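Local coordinates for protein phosphoethanolamine N-methyltransferase 1 (Haemonchus contortus, PDB 4KRG) that probably catalyses the S-adenosylmethionine-dependent N-methylation of phosphoethanolamine, a step in nematode phosphocholine biosynthesis, at residues S31-Q36 and D40-D45; D28-S31 and T37-D40; A198-D203 and M208-V213; S190-L195 and V232-K237. All blocks are in the same frame, centred on the assembly; numbering follows the deposited sequence.

Contact 1: S31-Q36 and D40-D45. With OPE (phosphoric acid mono-(2-amino-ethyl) ester), chain C; SAH (S-adenosyl-L-homocysteine), chain D.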
loop_
_atom_site.group_PDB
_atom_site.type_symbol
_atom_site.label_atom_id
_atom_site.label_comp_id
_atom_site.label_asym_id
_atom_site.label_seq_id
_atom_site.Cartn_x
_atom_site.Cartn_y
_atom_site.Cartn_z
ATOM N N SER A 31 -5.387 23.815 -4.266
ATOM C CA SER A 31 -6.456 23.332 -3.395
ATOM C C SER A 31 -6.611 21.815 -3.431
ATOM O O SER A 31 -6.804 21.174 -2.391
ATOM C CB SER A 31 -7.784 23.992 -3.755
ATOM O OG SER A 31 -7.800 25.338 -3.325
HETATM N N MSE A 32 -6.525 21.252 -4.633
HETATM C CA MSE A 32 -6.683 19.818 -4.847
HETATM C C MSE A 32 -5.659 19.035 -4.057
HETATM O O MSE A 32 -5.924 17.932 -3.589
HETATM C CB MSE A 32 -6.514 19.485 -6.331
HETATM C CG MSE A 32 -7.507 20.172 -7.250
HETATM SE SE MSE A 32 -9.375 19.831 -6.744
HETATM C CE MSE A 32 -9.676 21.386 -5.606
HETATM N N MSE A 33 -4.477 19.614 -3.920
HETATM C CA MSE A 33 -3.387 18.926 -3.258
HETATM C C MSE A 33 -3.105 19.542 -1.898
HETATM O O MSE A 33 -2.292 19.018 -1.145
HETATM C CB MSE A 33 -2.148 18.948 -4.144
HETATM C CG MSE A 33 -2.441 18.493 -5.574
HETATM SE SE MSE A 33 -0.821 18.334 -6.658
HETATM C CE MSE A 33 -0.320 16.487 -6.223
ATOM N N LEU A 34 -3.810 20.632 -1.586
ATOM C CA LEU A 34 -3.603 21.382 -0.342
ATOM C C LEU A 34 -2.121 21.691 -0.121
ATOM O O LEU A 34 -1.557 21.422 0.940
ATOM C CB LEU A 34 -4.225 20.661 0.863
ATOM C CG LEU A 34 -5.758 20.629 0.801
ATOM C CD1 LEU A 34 -6.356 19.823 1.945
ATOM C CD2 LEU A 34 -6.317 22.043 0.808
ATOM N N ASN A 35 -1.506 22.272 -1.146
ATOM C CA ASN A 35 -0.071 22.514 -1.180
ATOM C C ASN A 35 0.195 23.834 -1.874
ATOM O O ASN A 35 -0.311 24.069 -2.966
ATOM C CB ASN A 35 0.625 21.383 -1.941
ATOM C CG ASN A 35 2.132 21.470 -1.874
ATOM O OD1 ASN A 35 2.741 22.368 -2.452
ATOM N ND2 ASN A 35 2.748 20.516 -1.184
ATOM N N GLN A 36 0.997 24.689 -1.244
ATOM C CA GLN A 36 1.224 26.039 -1.752
ATOM C C GLN A 36 1.990 26.026 -3.068
ATOM O O GLN A 36 1.975 27.004 -3.814
ATOM C CB GLN A 36 1.972 26.891 -0.721
ATOM C CG GLN A 36 1.402 26.840 0.695
ATOM C CD GLN A 36 1.888 27.989 1.573
ATOM O OE1 GLN A 36 1.827 29.157 1.180
ATOM N NE2 GLN A 36 2.370 27.661 2.769
ATOM N N ASP A 40 4.657 22.221 -8.577
ATOM C CA ASP A 40 5.864 21.397 -8.539
ATOM C C ASP A 40 5.571 19.908 -8.624
ATOM O O ASP A 40 6.342 19.154 -9.207
ATOM C CB ASP A 40 6.639 21.645 -7.242
ATOM C CG ASP A 40 7.294 23.013 -7.194
ATOM O OD1 ASP A 40 7.428 23.656 -8.259
ATOM O OD2 ASP A 40 7.688 23.435 -6.083
ATOM N N LEU A 41 4.461 19.491 -8.028
ATOM C CA LEU A 41 4.188 18.069 -7.849
ATOM C C LEU A 41 3.126 17.501 -8.777
ATOM O O LEU A 41 3.117 16.299 -9.022
ATOM C CB LEU A 41 3.757 17.779 -6.408
ATOM C CG LEU A 41 4.452 18.484 -5.252
ATOM C CD1 LEU A 41 3.679 18.226 -3.980
ATOM C CD2 LEU A 41 5.872 17.986 -5.113
ATOM N N GLU A 42 2.234 18.347 -9.282
ATOM C CA GLU A 42 0.970 17.866 -9.863
ATOM C C GLU A 42 1.078 16.841 -11.005
ATOM O O GLU A 42 0.433 15.789 -10.965
ATOM C CB GLU A 42 0.072 19.040 -10.279
ATOM C CG GLU A 42 -1.388 18.662 -10.484
ATOM C CD GLU A 42 -1.664 18.068 -11.853
ATOM O OE1 GLU A 42 -1.245 18.669 -12.863
ATOM O OE2 GLU A 42 -2.299 16.995 -11.929
ATOM N N ALA A 43 1.876 17.141 -12.024
ATOM C CA ALA A 43 1.934 16.259 -13.186
ATOM C C ALA A 43 2.593 14.916 -12.853
ATOM O O ALA A 43 2.166 13.861 -13.327
ATOM C CB ALA A 43 2.641 16.940 -14.338
ATOM N N SER A 44 3.645 14.967 -12.044
ATOM C CA SER A 44 4.342 13.745 -11.680
ATOM C C SER A 44 3.471 12.869 -10.787
ATOM O O SER A 44 3.450 11.655 -10.951
ATOM C CB SER A 44 5.693 14.042 -11.028
ATOM O OG SER A 44 5.530 14.791 -9.848
ATOM N N ASP A 45 2.741 13.476 -9.858
ATOM C CA ASP A 45 1.818 12.725 -9.012
ATOM C C ASP A 45 0.721 12.063 -9.855
ATOM O O ASP A 45 0.441 10.875 -9.713
ATOM C CB ASP A 45 1.196 13.636 -7.946
ATOM C CG ASP A 45 0.063 12.964 -7.189
ATOM O OD1 ASP A 45 0.329 12.351 -6.135
ATOM O OD2 ASP A 45 -1.097 13.059 -7.644
HETATM C CA OPE C . -4.034 16.489 0.568
HETATM C CB OPE C . -4.945 16.994 -0.503
HETATM O O1 OPE C . -2.476 17.280 2.851
HETATM O O2 OPE C . -3.140 14.948 3.208
HETATM O O3 OPE C . -4.440 16.760 4.321
HETATM O O4 OPE C . -4.575 16.445 1.837
HETATM N N OPE C . -6.248 16.389 -0.596
HETATM P P OPE C . -3.651 16.361 3.093
HETATM N N SAH D . -9.343 13.839 -6.244
HETATM C CA SAH D . -8.912 15.157 -6.738
HETATM C CB SAH D . -9.191 16.220 -5.621
HETATM C CG SAH D . -8.551 15.887 -4.275
HETATM S SD SAH D . -9.038 16.964 -2.896
HETATM C C SAH D . -7.488 15.140 -7.125
HETATM O O SAH D . -6.699 14.439 -6.511
HETATM O OXT SAH D . -7.069 16.036 -7.826
HETATM C "C5'" SAH D . -10.674 16.376 -2.384
HETATM C "C4'" SAH D . -11.771 16.477 -3.295
HETATM O "O4'" SAH D . -12.825 15.564 -2.887
HETATM C "C3'" SAH D . -12.362 17.829 -3.284
HETATM O "O3'" SAH D . -12.752 18.179 -4.593
HETATM C "C2'" SAH D . -13.543 17.698 -2.443
HETATM O "O2'" SAH D . -14.516 18.644 -2.789
HETATM C "C1'" SAH D . -13.990 16.314 -2.731
HETATM N N9 SAH D . -14.858 15.719 -1.655
HETATM C C8 SAH D . -14.540 15.512 -0.371
HETATM N N7 SAH D . -15.546 14.832 0.183
HETATM C C5 SAH D . -16.491 14.603 -0.732
HETATM C C6 SAH D . -17.737 13.954 -0.704
HETATM N N6 SAH D . -18.224 13.383 0.448
HETATM N N1 SAH D . -18.447 13.901 -1.845
HETATM C C2 SAH D . -18.004 14.441 -2.975
HETATM N N3 SAH D . -16.817 15.070 -3.029
HETATM C C4 SAH D . -16.045 15.162 -1.931
#
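Met-33, a selenomethionine, reaches across to Glu-42 and Asp-45 by van der Waals contact. Its SE lies 3.7 Å from Glu-42 CA, the two side chains crossing at about a right angle. Chi2 is extended (-174°) and carries SE straight out to helix 40-45. The bend at chi3 (87°) then sets the methyl against Asp-45, with CE 3.7 Å from Asp-45 CB. Asn-35 ND2 touches Leu-41 CD1 at 3.7 Å. No hydrogen bond crosses between the segments. The polar ends are held elsewhere: Glu-42 OE2 pairs with Arg-70 and Arg-46, Asp-45 OD1 with Arg-159, and Asn-35 OD1 accepts from Thr-37 N. Arg-70 NE in turn bonds the bound S-adenosylhomocysteine, so Glu-42 is a second-shell partner of that pocket.

The ligand contacts come from 31-36. Met-32 O lies 3.3 Å from SD of S-adenosylhomocysteine. The same oxygen takes a weak, 3.4 Å hydrogen bond from the phosphoethanolamine N. Leu-34 CD1 packs 3.8 Å from phosphoethanolamine O4. Leu-34, with positive phi, is the C-prime residue of a Schellman motif ending helix 29-33. Tyr-222 of helix 220-226 packs on Met-33, Leu-41 and Asp-45, and helix 70-78 adds Arg-70 and Phe-71.

Contact 2: D28-S31 and T37-D40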
loop_
_atom_site.group_PDB
_atom_site.type_symbol
_atom_site.label_atom_id
_atom_site.label_comp_id
_atom_site.label_asym_id
_atom_site.label_seq_id
_atom_site.Cartn_x
_atom_site.Cartn_y
_atom_site.Cartn_z
ATOM N N ASP A 28 -8.136 25.389 -8.081
ATOM C CA ASP A 28 -6.851 25.140 -8.729
ATOM C C ASP A 28 -6.095 23.975 -8.083
ATOM O O ASP A 28 -6.529 23.434 -7.067
ATOM C CB ASP A 28 -5.991 26.420 -8.766
ATOM C CG ASP A 28 -5.672 26.969 -7.378
ATOM O OD1 ASP A 28 -5.325 26.173 -6.483
ATOM O OD2 ASP A 28 -5.756 28.205 -7.182
ATOM N N THR A 29 -4.958 23.606 -8.667
ATOM C CA THR A 29 -4.201 22.456 -8.182
ATOM C C THR A 29 -3.657 22.645 -6.766
ATOM O O THR A 29 -3.386 21.665 -6.074
ATOM C CB THR A 29 -3.067 22.034 -9.151
ATOM O OG1 THR A 29 -2.197 23.144 -9.397
ATOM C CG2 THR A 29 -3.643 21.525 -10.462
ATOM N N ASN A 30 -3.497 23.893 -6.335
ATOM C CA ASN A 30 -3.080 24.156 -4.964
ATOM C C ASN A 30 -4.106 23.616 -3.970
ATOM O O ASN A 30 -3.747 23.032 -2.957
ATOM C CB ASN A 30 -2.862 25.655 -4.723
ATOM C CG ASN A 30 -1.630 26.199 -5.425
ATOM O OD1 ASN A 30 -0.644 25.490 -5.622
ATOM N ND2 ASN A 30 -1.677 27.476 -5.787
ATOM N N SER A 31 -5.387 23.815 -4.266
ATOM C CA SER A 31 -6.456 23.332 -3.395
ATOM C C SER A 31 -6.611 21.815 -3.431
ATOM O O SER A 31 -6.804 21.174 -2.391
ATOM C CB SER A 31 -7.784 23.992 -3.755
ATOM O OG SER A 31 -7.800 25.338 -3.325
ATOM N N THR A 37 2.666 24.914 -3.342
ATOM C CA THR A 37 3.462 24.771 -4.556
ATOM C C THR A 37 3.073 23.504 -5.307
ATOM O O THR A 37 3.930 22.739 -5.738
ATOM C CB THR A 37 4.970 24.738 -4.234
ATOM O OG1 THR A 37 5.231 23.732 -3.247
ATOM C CG2 THR A 37 5.421 26.081 -3.699
ATOM N N ALA A 38 1.772 23.293 -5.460
ATOM C CA ALA A 38 1.266 22.075 -6.076
ATOM C C ALA A 38 1.719 21.958 -7.523
ATOM O O ALA A 38 1.743 20.864 -8.086
ATOM C CB ALA A 38 -0.238 22.031 -5.986
ATOM N N GLN A 39 2.083 23.089 -8.119
ATOM C CA GLN A 39 2.582 23.110 -9.487
ATOM C C GLN A 39 3.813 22.209 -9.608
ATOM O O GLN A 39 3.972 21.496 -10.596
ATOM C CB GLN A 39 2.893 24.550 -9.915
ATOM C CG GLN A 39 3.059 24.769 -11.417
ATOM C CD GLN A 39 2.928 26.238 -11.815
ATOM O OE1 GLN A 39 1.892 26.866 -11.580
ATOM N NE2 GLN A 39 3.980 26.789 -12.416
ATOM N N ASP A 40 4.657 22.221 -8.577
ATOM C CA ASP A 40 5.864 21.397 -8.539
ATOM C C ASP A 40 5.571 19.908 -8.624
ATOM O O ASP A 40 6.342 19.154 -9.207
ATOM C CB ASP A 40 6.639 21.645 -7.242
ATOM C CG ASP A 40 7.294 23.013 -7.194
ATOM O OD1 ASP A 40 7.428 23.656 -8.259
ATOM O OD2 ASP A 40 7.688 23.435 -6.083
HETATM O O HOH W 1 1.767 25.728 -7.186
#
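The first turn of helix 38-50 meets the preceding helix 29-33 through Ala-38 and Asn-30. Ala-38 N donates to Asn-30 OD1 at 3.3 Å. The N-H arrives almost in line with the amide C=O, at a C=O...donor angle of 166°. Chi1 of -71° places the Asn-30 CG beside its own backbone N and brings the amide across to the other helix. The same OD1 also accepts from a water, 2.9 Å away. That water in turn accepts from Gln-39 N at 2.8 Å. The Ala-38 methyl packs closely on the backbone of the first helix, its CB 3.2 Å from Thr-29 O. Asp-28 is the N-cap of helix 29-33: its OD1 accepts from Ser-31 N at 3.2 Å. One amide oxygen, that of Asn-30, therefore serves two backbone N-H groups at the start of helix 38-50, one directly and one through water. It ties together two consecutive helices joined by the short connection 34-37.

Contact 3: A198-D203 and M208-V213; sequences AIRYRD and MWKFDV
Strands 200-202 and 208-213 run antiparallel at 150° as the two arms of a beta hairpin. Tyr-201 and Trp-209 form its hydrogen-bonded pair. Tyr-201 N donates to Trp-209 O at 3.0 Å, and Trp-209 N to Tyr-201 O at 2.7 Å. On the face of these two residues Trp-209 CD1 comes to the edge of the Tyr-201 ring, near its plane, 4.3 Å from Tyr-201 CD2. Trp-209 CG stands beside its backbone N (chi1 -58°), which turns the indole edge toward Asp-203. There NE1 donates to Asp-203 OD2 at 3.0 Å. That bond is fairly straight (160°) and leaves in the indole plane, but meets the carboxylate from above its plane. On the other face Arg-202 and Met-208 make a non-hydrogen-bonded pair, and the selenomethionine side chain packs across Arg-202. There too Lys-210 CB lies over one side of the Arg-200 guanidinium, 3.6 Å from Arg-200 NH1. Arg-200 NE pairs with Asp-244. Ile-199 CD1 touches the edge of the Phe-211 ring. Asp-203 OD1 accepts from Asp-205 N and Lys-207 N in the turn. Both carboxylate oxygens of Asp-203 are thus engaged, which ties the hairpin turn to the strand carrying Trp-209.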
loop_
_atom_site.group_PDB
_atom_site.type_symbol
_atom_site.label_atom_id
_atom_site.label_comp_id
_atom_site.label_asym_id
_atom_site.label_seq_id
_atom_site.Cartn_x
_atom_site.Cartn_y
_atom_site.Cartn_z
ATOM N N ALA A 198 -11.389 -7.653 4.079
ATOM C CA ALA A 198 -12.440 -8.212 4.929
ATOM C C ALA A 198 -13.791 -8.291 4.227
ATOM O O ALA A 198 -14.549 -9.236 4.445
ATOM C CB ALA A 198 -12.573 -7.409 6.216
ATOM N N ILE A 199 -14.092 -7.290 3.406
ATOM C CA ILE A 199 -15.418 -7.145 2.807
ATOM C C ILE A 199 -15.900 -8.397 2.069
ATOM O O ILE A 199 -15.175 -8.986 1.263
ATOM C CB ILE A 199 -15.481 -5.910 1.868
ATOM C CG1 ILE A 199 -15.528 -4.623 2.690
ATOM C CG2 ILE A 199 -16.702 -5.968 0.955
ATOM C CD1 ILE A 199 -15.363 -3.360 1.867
ATOM N N ARG A 200 -17.127 -8.803 2.381
ATOM C CA ARG A 200 -17.829 -9.850 1.654
ATOM C C ARG A 200 -19.212 -9.310 1.345
ATOM O O ARG A 200 -19.986 -9.031 2.257
ATOM C CB ARG A 200 -17.952 -11.110 2.507
ATOM C CG ARG A 200 -16.633 -11.754 2.879
ATOM C CD ARG A 200 -15.896 -12.224 1.650
ATOM N NE ARG A 200 -14.643 -12.883 1.993
ATOM C CZ ARG A 200 -13.506 -12.243 2.235
ATOM N NH1 ARG A 200 -13.455 -10.920 2.175
ATOM N NH2 ARG A 200 -12.420 -12.934 2.540
ATOM N N TYR A 201 -19.521 -9.162 0.062
ATOM C CA TYR A 201 -20.790 -8.578 -0.363
ATOM C C TYR A 201 -21.627 -9.557 -1.176
ATOM O O TYR A 201 -21.144 -10.125 -2.158
ATOM C CB TYR A 201 -20.517 -7.326 -1.199
ATOM C CG TYR A 201 -21.734 -6.713 -1.860
ATOM C CD1 TYR A 201 -22.539 -5.819 -1.175
ATOM C CD2 TYR A 201 -22.067 -7.014 -3.182
ATOM C CE1 TYR A 201 -23.647 -5.251 -1.779
ATOM C CE2 TYR A 201 -23.175 -6.448 -3.792
ATOM C CZ TYR A 201 -23.959 -5.570 -3.087
ATOM O OH TYR A 201 -25.058 -5.005 -3.685
ATOM N N ARG A 202 -22.882 -9.746 -0.771
ATOM C CA ARG A 202 -23.821 -10.531 -1.562
ATOM C C ARG A 202 -24.664 -9.603 -2.421
ATOM O O ARG A 202 -25.350 -8.720 -1.903
ATOM C CB ARG A 202 -24.739 -11.369 -0.673
ATOM C CG ARG A 202 -25.608 -12.345 -1.458
ATOM C CD ARG A 202 -26.476 -13.236 -0.562
ATOM N NE ARG A 202 -25.726 -14.323 0.069
ATOM C CZ ARG A 202 -25.521 -15.520 -0.479
ATOM N NH1 ARG A 202 -26.007 -15.796 -1.680
ATOM N NH2 ARG A 202 -24.828 -16.444 0.173
ATOM N N ASP A 203 -24.618 -9.802 -3.734
ATOM C CA ASP A 203 -25.364 -8.933 -4.634
ATOM C C ASP A 203 -26.848 -9.321 -4.724
ATOM O O ASP A 203 -27.299 -10.235 -4.031
ATOM C CB ASP A 203 -24.672 -8.794 -6.009
ATOM C CG ASP A 203 -24.709 -10.069 -6.849
ATOM O OD1 ASP A 203 -25.567 -10.943 -6.624
ATOM O OD2 ASP A 203 -23.880 -10.182 -7.778
HETATM N N MSE A 208 -21.767 -13.939 -3.931
HETATM C CA MSE A 208 -20.839 -13.348 -2.973
HETATM C C MSE A 208 -19.607 -12.780 -3.668
HETATM O O MSE A 208 -19.124 -13.336 -4.652
HETATM C CB MSE A 208 -20.401 -14.383 -1.933
HETATM C CG MSE A 208 -19.804 -13.784 -0.664
HETATM SE SE MSE A 208 -21.123 -12.770 0.355
HETATM C CE MSE A 208 -22.518 -14.104 0.287
ATOM N N TRP A 209 -19.097 -11.671 -3.146
ATOM C CA TRP A 209 -17.909 -11.051 -3.706
ATOM C C TRP A 209 -16.920 -10.652 -2.629
ATOM O O TRP A 209 -17.293 -10.431 -1.481
ATOM C CB TRP A 209 -18.296 -9.838 -4.544
ATOM C CG TRP A 209 -19.224 -10.206 -5.647
ATOM C CD1 TRP A 209 -20.585 -10.171 -5.619
ATOM C CD2 TRP A 209 -18.848 -10.694 -6.929
ATOM N NE1 TRP A 209 -21.087 -10.603 -6.822
ATOM C CE2 TRP A 209 -20.044 -10.927 -7.649
ATOM C CE3 TRP A 209 -17.632 -10.949 -7.560
ATOM C CZ2 TRP A 209 -20.043 -11.407 -8.955
ATOM C CZ3 TRP A 209 -17.630 -11.423 -8.850
ATOM C CH2 TRP A 209 -18.828 -11.648 -9.537
ATOM N N LYS A 210 -15.652 -10.581 -3.009
ATOM C CA LYS A 210 -14.623 -10.042 -2.141
ATOM C C LYS A 210 -13.696 -9.178 -2.967
ATOM O O LYS A 210 -13.751 -9.185 -4.198
ATOM C CB LYS A 210 -13.836 -11.153 -1.445
ATOM C CG LYS A 210 -13.044 -12.055 -2.370
ATOM C CD LYS A 210 -12.387 -13.163 -1.559
ATOM C CE LYS A 210 -11.769 -14.215 -2.455
ATOM N NZ LYS A 210 -11.144 -15.292 -1.646
ATOM N N PHE A 211 -12.851 -8.427 -2.279
ATOM C CA PHE A 211 -11.869 -7.583 -2.923
ATOM C C PHE A 211 -10.524 -8.288 -2.925
ATOM O O PHE A 211 -10.118 -8.853 -1.911
ATOM C CB PHE A 211 -11.769 -6.266 -2.162
ATOM C CG PHE A 211 -12.808 -5.249 -2.560
ATOM C CD1 PHE A 211 -13.130 -5.049 -3.895
ATOM C CD2 PHE A 211 -13.460 -4.495 -1.600
ATOM C CE1 PHE A 211 -14.077 -4.111 -4.265
ATOM C CE2 PHE A 211 -14.405 -3.555 -1.961
ATOM C CZ PHE A 211 -14.718 -3.362 -3.291
ATOM N N ASP A 212 -9.849 -8.277 -4.070
ATOM C CA ASP A 212 -8.475 -8.749 -4.154
ATOM C C ASP A 212 -7.578 -7.517 -4.220
ATOM O O ASP A 212 -7.446 -6.899 -5.286
ATOM C CB ASP A 212 -8.284 -9.632 -5.391
ATOM C CG ASP A 212 -6.843 -10.079 -5.582
ATOM O OD1 ASP A 212 -6.052 -10.011 -4.621
ATOM O OD2 ASP A 212 -6.497 -10.514 -6.699
ATOM N N VAL A 213 -6.989 -7.144 -3.079
ATOM C CA VAL A 213 -6.110 -5.984 -3.023
ATOM C C VAL A 213 -4.789 -6.331 -3.684
ATOM O O VAL A 213 -3.979 -7.067 -3.124
ATOM C CB VAL A 213 -5.860 -5.510 -1.593
ATOM C CG1 VAL A 213 -5.087 -4.214 -1.613
ATOM C CG2 VAL A 213 -7.170 -5.308 -0.879
#

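Contact 4: S190-L195 and V232-K237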
loop_
_atom_site.group_PDB
_atom_site.type_symbol
_atom_site.label_atom_id
_atom_site.label_comp_id
_atom_site.label_asym_id
_atom_site.label_seq_id
_atom_site.Cartn_x
_atom_site.Cartn_y
_atom_site.Cartn_z
ATOM N N SER A 190 -2.550 0.283 7.150
ATOM C CA SER A 190 -2.936 -1.103 7.403
ATOM C C SER A 190 -4.454 -1.280 7.517
ATOM O O SER A 190 -4.991 -2.335 7.175
ATOM C CB SER A 190 -2.245 -1.613 8.662
ATOM O OG SER A 190 -2.461 -0.724 9.736
ATOM N N LEU A 191 -5.141 -0.244 7.987
ATOM C CA LEU A 191 -6.586 -0.307 8.187
ATOM C C LEU A 191 -7.341 -0.332 6.866
ATOM O O LEU A 191 -8.378 -0.989 6.730
ATOM C CB LEU A 191 -7.055 0.881 9.020
ATOM C CG LEU A 191 -6.400 0.979 10.395
ATOM C CD1 LEU A 191 -7.026 2.090 11.212
ATOM C CD2 LEU A 191 -6.523 -0.339 11.119
ATOM N N TYR A 192 -6.835 0.410 5.894
ATOM C CA TYR A 192 -7.453 0.407 4.587
ATOM C C TYR A 192 -7.292 -0.974 3.962
ATOM O O TYR A 192 -8.264 -1.561 3.505
ATOM C CB TYR A 192 -6.848 1.497 3.715
ATOM C CG TYR A 192 -7.268 2.899 4.101
ATOM C CD1 TYR A 192 -8.606 3.279 4.053
ATOM C CD2 TYR A 192 -6.328 3.853 4.472
ATOM C CE1 TYR A 192 -8.995 4.565 4.380
ATOM C CE2 TYR A 192 -6.710 5.144 4.793
ATOM C CZ TYR A 192 -8.044 5.489 4.745
ATOM O OH TYR A 192 -8.432 6.760 5.075
ATOM N N ILE A 193 -6.074 -1.507 3.979
ATOM C CA ILE A 193 -5.813 -2.827 3.397
ATOM C C ILE A 193 -6.686 -3.902 4.047
ATOM O O ILE A 193 -7.335 -4.682 3.356
ATOM C CB ILE A 193 -4.330 -3.238 3.523
ATOM C CG1 ILE A 193 -3.420 -2.196 2.869
ATOM C CG2 ILE A 193 -4.105 -4.605 2.898
ATOM C CD1 ILE A 193 -1.964 -2.308 3.305
ATOM N N LYS A 194 -6.719 -3.928 5.375
ATOM C CA LYS A 194 -7.500 -4.933 6.092
ATOM C C LYS A 194 -8.998 -4.806 5.834
ATOM O O LYS A 194 -9.684 -5.810 5.671
ATOM C CB LYS A 194 -7.189 -4.910 7.593
ATOM C CG LYS A 194 -5.769 -5.373 7.925
ATOM C CD LYS A 194 -5.545 -5.562 9.421
ATOM C CE LYS A 194 -6.216 -6.824 9.945
ATOM N NZ LYS A 194 -5.734 -8.040 9.239
ATOM N N LEU A 195 -9.503 -3.578 5.785
ATOM C CA LEU A 195 -10.925 -3.376 5.504
ATOM C C LEU A 195 -11.277 -3.930 4.134
ATOM O O LEU A 195 -12.254 -4.640 3.982
ATOM C CB LEU A 195 -11.306 -1.898 5.587
ATOM C CG LEU A 195 -12.748 -1.589 5.166
ATOM C CD1 LEU A 195 -13.734 -2.418 5.973
ATOM C CD2 LEU A 195 -13.058 -0.115 5.309
ATOM N N VAL A 232 -0.404 6.619 0.361
ATOM C CA VAL A 232 -0.518 5.215 0.019
ATOM C C VAL A 232 -1.710 4.980 -0.892
ATOM O O VAL A 232 -2.794 5.531 -0.683
ATOM C CB VAL A 232 -0.610 4.325 1.285
ATOM C CG1 VAL A 232 -0.518 2.846 0.915
ATOM C CG2 VAL A 232 0.503 4.680 2.283
ATOM N N HIS A 233 -1.496 4.175 -1.928
ATOM C CA HIS A 233 -2.585 3.819 -2.828
ATOM C C HIS A 233 -2.648 2.325 -3.125
ATOM O O HIS A 233 -1.678 1.589 -2.910
ATOM C CB HIS A 233 -2.600 4.682 -4.101
ATOM C CG HIS A 233 -1.461 4.435 -5.047
ATOM N ND1 HIS A 233 -1.639 4.417 -6.417
ATOM C CD2 HIS A 233 -0.141 4.253 -4.838
ATOM C CE1 HIS A 233 -0.475 4.218 -7.007
ATOM N NE2 HIS A 233 0.454 4.110 -6.067
ATOM N N TRP A 234 -3.818 1.891 -3.585
ATOM C CA TRP A 234 -4.127 0.480 -3.756
ATOM C C TRP A 234 -4.973 0.299 -4.997
ATOM O O TRP A 234 -5.876 1.090 -5.254
ATOM C CB TRP A 234 -4.942 -0.037 -2.565
ATOM C CG TRP A 234 -4.368 0.284 -1.226
ATOM C CD1 TRP A 234 -3.475 -0.463 -0.517
ATOM C CD2 TRP A 234 -4.659 1.437 -0.429
ATOM N NE1 TRP A 234 -3.184 0.157 0.667
ATOM C CE2 TRP A 234 -3.892 1.321 0.750
ATOM C CE3 TRP A 234 -5.475 2.557 -0.597
ATOM C CZ2 TRP A 234 -3.929 2.291 1.753
ATOM C CZ3 TRP A 234 -5.504 3.518 0.401
ATOM C CH2 TRP A 234 -4.740 3.375 1.561
ATOM N N LEU A 235 -4.687 -0.748 -5.758
ATOM C CA LEU A 235 -5.584 -1.176 -6.823
ATOM C C LEU A 235 -6.212 -2.486 -6.373
ATOM O O LEU A 235 -5.513 -3.418 -5.971
ATOM C CB LEU A 235 -4.836 -1.369 -8.140
ATOM C CG LEU A 235 -5.715 -1.690 -9.352
ATOM C CD1 LEU A 235 -6.696 -0.568 -9.613
ATOM C CD2 LEU A 235 -4.843 -1.922 -10.576
ATOM N N THR A 236 -7.533 -2.541 -6.441
ATOM C CA THR A 236 -8.304 -3.612 -5.834
ATOM C C THR A 236 -9.354 -4.143 -6.814
ATOM O O THR A 236 -10.063 -3.368 -7.459
ATOM C CB THR A 236 -8.971 -3.096 -4.554
ATOM O OG1 THR A 236 -7.954 -2.682 -3.633
ATOM C CG2 THR A 236 -9.800 -4.163 -3.915
ATOM N N LYS A 237 -9.447 -5.464 -6.920
ATOM C CA LYS A 237 -10.286 -6.109 -7.920
ATOM C C LYS A 237 -11.475 -6.829 -7.279
ATOM O O LYS A 237 -11.322 -7.486 -6.248
ATOM C CB LYS A 237 -9.446 -7.108 -8.724
ATOM C CG LYS A 237 -10.110 -7.609 -9.994
ATOM C CD LYS A 237 -9.239 -8.634 -10.709
ATOM C CE LYS A 237 -9.875 -9.087 -12.010
ATOM N NZ LYS A 237 -9.052 -10.144 -12.655
#
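Trp-234 contributes the most surface here, and its indole meets Tyr-192 and Ile-193 on one side of helix 190-195. The benzene part of the indole takes the tyrosine. Tyr-192 CB sits over the ring face as a CH-pi contact, 3.9 Å from the centroid of the Trp-234 six-membered ring and 28° off its normal. The tyrosine ring itself is inclined to the indole, with the planes at 51°. Its nearest carbon, Tyr-192 CD2, comes 3.4 Å from Trp-234 CH2. Val-232 CG1, two residues back on the same strand, lies against the opposite face of the indole, toward the rim.

This is a helix laid on a sheet. Strand 231-240 lies between strands 154-161 and 208-218, antiparallel to both, and its Trp-234 points to the helix, while His-233 and Leu-235 project to the other side of the strand. Chi1 of Trp-234 is -50°, which sets the indole beside its backbone N and out toward 190-195.

Ile-193 meets the pyrrole part. Its CG1 approaches Trp-234 NE1 to 3.2 Å, a tight contact, and lies 3.8 Å from Trp-234 CD1. The phenol end of the tyrosine is engaged elsewhere, its OH bonded to Arg-187. Tyr-335 and Glu-332 of helix 332-345 also pack on Ile-193, and Glu-160 of strand 154-161 lies against Tyr-192.

How the contacts relate
Contacts 1 and 2 belong to one unit, helices 29-33 and 38-50, with centres about 4 Å apart. Asn-35 N of contact 1 probably bonds Asn-30 O of contact 2 at 3.0 Å, and Met-33 SE lies 3.8 Å from Ala-38 CB. Contact 1 touches both ligands. Contact 2 stands just behind. The side chain of Thr-29 is about 7 Å from the bound SAH (S-adenosylhomocysteine). Contacts 3 and 4 join through neighbouring strands, where Asp-212 N probably bonds Lys-237 O at 2.7 Å; their centres are about 13 Å apart. Contact 4 is the nearer of these to the pocket, with the Tyr-192 side chain about 10 Å from phosphoethanolamine. Contact 3 lies farther off, its centre about 33 Å from that of contact 1.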